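Local coordinates for DUF7790 domain-containing protein (Leptospira interrogans serogroup Icterohaemorrhagiae serovar copenhageni, PDB 6ULO) that is of unknown function but probably has a Rossmann-like domain and, in its full-length form, a transmembrane helix, at residues M90-I95 with R195-G200. Residues are numbered along the deposited sequence; the frame is centred on the assembly and turned at random.
Sequences MDFTQI and RGNLLG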
loop_
_atom_site.group_PDB
_atom_site.type_symbol
_atom_site.label_atom_id
_atom_site.label_comp_id
_atom_site.label_asym_id
_atom_site.label_seq_id
_atom_site.Cartn_x
_atom_site.Cartn_y
_atom_site.Cartn_z
ATOM N N MET A 90 4.565 -3.020 3.643
ATOM C CA MET A 90 5.124 -4.346 3.883
ATOM C C MET A 90 5.133 -5.109 2.568
ATOM O O MET A 90 4.064 -5.351 1.996
ATOM C CB MET A 90 4.294 -5.134 4.907
ATOM C CG MET A 90 4.919 -6.490 5.184
ATOM S SD MET A 90 3.871 -7.607 6.201
ATOM C CE MET A 90 2.773 -8.214 4.940
ATOM N N ASP A 91 6.304 -5.516 2.095
ATOM C CA ASP A 91 6.383 -6.276 0.852
ATOM C C ASP A 91 7.434 -7.365 0.988
ATOM O O ASP A 91 8.310 -7.313 1.855
ATOM C CB ASP A 91 6.662 -5.343 -0.340
ATOM C CG ASP A 91 6.196 -5.902 -1.673
ATOM O OD1 ASP A 91 5.035 -5.595 -2.041
ATOM O OD2 ASP A 91 7.003 -6.599 -2.351
ATOM N N PHE A 92 7.322 -8.388 0.153
ATOM C CA PHE A 92 8.223 -9.525 0.199
ATOM C C PHE A 92 9.310 -9.472 -0.852
ATOM O O PHE A 92 10.168 -10.355 -0.871
ATOM C CB PHE A 92 7.430 -10.836 0.086
ATOM C CG PHE A 92 8.194 -12.057 0.491
ATOM C CD1 PHE A 92 8.768 -12.149 1.741
ATOM C CD2 PHE A 92 8.290 -13.140 -0.371
ATOM C CE1 PHE A 92 9.455 -13.306 2.123
ATOM C CE2 PHE A 92 8.980 -14.284 0.005
ATOM C CZ PHE A 92 9.544 -14.356 1.260
ATOM N N THR A 93 9.293 -8.482 -1.739
ATOM C CA THR A 93 10.318 -8.354 -2.771
ATOM C C THR A 93 11.246 -7.197 -2.395
ATOM O O THR A 93 10.782 -6.073 -2.147
ATOM C CB THR A 93 9.684 -8.134 -4.155
ATOM O OG1 THR A 93 8.783 -9.227 -4.461
ATOM C CG2 THR A 93 10.759 -8.087 -5.226
ATOM N N GLN A 94 12.562 -7.474 -2.365
ATOM C CA GLN A 94 13.500 -6.469 -1.877
ATOM C C GLN A 94 13.448 -5.191 -2.709
ATOM O O GLN A 94 13.558 -4.085 -2.149
ATOM C CB GLN A 94 14.913 -7.040 -1.826
ATOM C CG GLN A 94 15.868 -6.178 -1.049
ATOM C CD GLN A 94 15.356 -5.809 0.345
ATOM O OE1 GLN A 94 15.001 -4.668 0.614
ATOM N NE2 GLN A 94 15.302 -6.794 1.234
ATOM N N ILE A 95 13.245 -5.304 -4.028
ATOM C CA ILE A 95 13.249 -4.095 -4.840
ATOM C C ILE A 95 12.118 -3.170 -4.441
ATOM O O ILE A 95 12.268 -1.946 -4.507
ATOM C CB ILE A 95 13.263 -4.396 -6.354
ATOM C CG1 ILE A 95 13.759 -3.146 -7.126
ATOM C CG2 ILE A 95 11.862 -4.808 -6.886
ATOM C CD1 ILE A 95 13.879 -3.363 -8.647
ATOM N N ARG A 195 10.028 -5.553 5.623
ATOM C CA ARG A 195 10.130 -6.801 4.878
ATOM C C ARG A 195 9.151 -7.828 5.438
ATOM O O ARG A 195 9.260 -8.223 6.604
ATOM C CB ARG A 195 11.540 -7.367 5.041
ATOM C CG ARG A 195 12.643 -6.461 4.503
ATOM C CD ARG A 195 14.026 -7.116 4.723
ATOM N NE ARG A 195 14.276 -7.366 6.141
ATOM C CZ ARG A 195 14.788 -6.454 6.965
ATOM N NH1 ARG A 195 15.110 -5.248 6.490
ATOM N NH2 ARG A 195 14.980 -6.735 8.263
ATOM N N GLY A 196 8.223 -8.292 4.618
ATOM C CA GLY A 196 7.294 -9.290 5.107
ATOM C C GLY A 196 6.474 -9.923 4.006
ATOM O O GLY A 196 6.023 -9.231 3.075
ATOM N N ASN A 197 6.254 -11.228 4.136
ATOM C CA ASN A 197 5.400 -11.982 3.227
ATOM C C ASN A 197 4.005 -12.032 3.829
ATOM O O ASN A 197 3.862 -12.332 5.019
ATOM C CB ASN A 197 5.990 -13.401 3.134
ATOM C CG ASN A 197 5.363 -14.273 2.042
ATOM O OD1 ASN A 197 4.286 -14.024 1.543
ATOM N ND2 ASN A 197 6.037 -15.362 1.746
ATOM N N LEU A 198 2.982 -11.794 3.011
ATOM C CA LEU A 198 1.612 -12.049 3.482
ATOM C C LEU A 198 1.443 -13.457 4.039
ATOM O O LEU A 198 0.625 -13.669 4.938
ATOM C CB LEU A 198 0.596 -11.867 2.358
ATOM C CG LEU A 198 0.448 -10.445 1.796
ATOM C CD1 LEU A 198 -0.420 -10.467 0.565
ATOM C CD2 LEU A 198 -0.131 -9.523 2.859
ATOM N N LEU A 199 2.207 -14.418 3.522
ATOM C CA LEU A 199 2.126 -15.809 3.949
ATOM C C LEU A 199 3.203 -16.180 4.959
ATOM O O LEU A 199 3.325 -17.358 5.323
ATOM C CB LEU A 199 2.258 -16.692 2.715
ATOM C CG LEU A 199 1.285 -16.331 1.574
ATOM C CD1 LEU A 199 1.305 -17.413 0.497
ATOM C CD2 LEU A 199 -0.135 -16.080 2.063
ATOM N N GLY A 200 3.984 -15.200 5.430
ATOM C CA GLY A 200 5.006 -15.421 6.442
ATOM C C GLY A 200 4.437 -15.570 7.846
ATOM O O GLY A 200 3.235 -15.435 8.099
HETATM O O HOH W 1 3.790 -8.544 1.562
#
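Asp91 and Gly196 join the two backbones where parallel strands 86-91 and 191-195 end. Gly196 N donates to Asp91 O at 2.9 Å, nearly straight (172° at the hydrogen) although the donor sits well above the carbonyl plane, and Arg195 CA adds a CA-H...O contact to the same oxygen. One residue on, Phe92 N and Gly196 O meet at too poor an angle to bond. A water donates to Gly196 O (2.8 Å) and Met90 O, linking the two segments as the pairing lapses.

Asn197 CG, anti to its backbone N, lies beside the carbonyl carbon and over the Phe92 ring. Its CB makes a CH-pi contact with that face, 3.7 Å from the centroid and 24° off the normal; ND2 covers the face towards the rim, the amide tilted 30° to the ring. Asn197 OD1 accepts from Leu199 N, well above the amide carbonyl plane, an Asx turn that helps hold the amide within a type I turn.

Met90 CG and SD lie against the Gly196 backbone, CG nearest O, while CE makes an apolar pair with Leu198 CD2 at 3.8 Å.

Asp91 forms a second Asx turn, OD2 accepting from Thr93 N, while OD1 takes Gly71 N. The contact thus marks the C-terminal ends of adjacent parallel strands at one edge of a mixed, mostly parallel sheet, consistent with a Rossmann-like fold, before the backbones depart towards helices 94-109 and 203-214; Met90 also touches Thr203 and Leu204 of the latter.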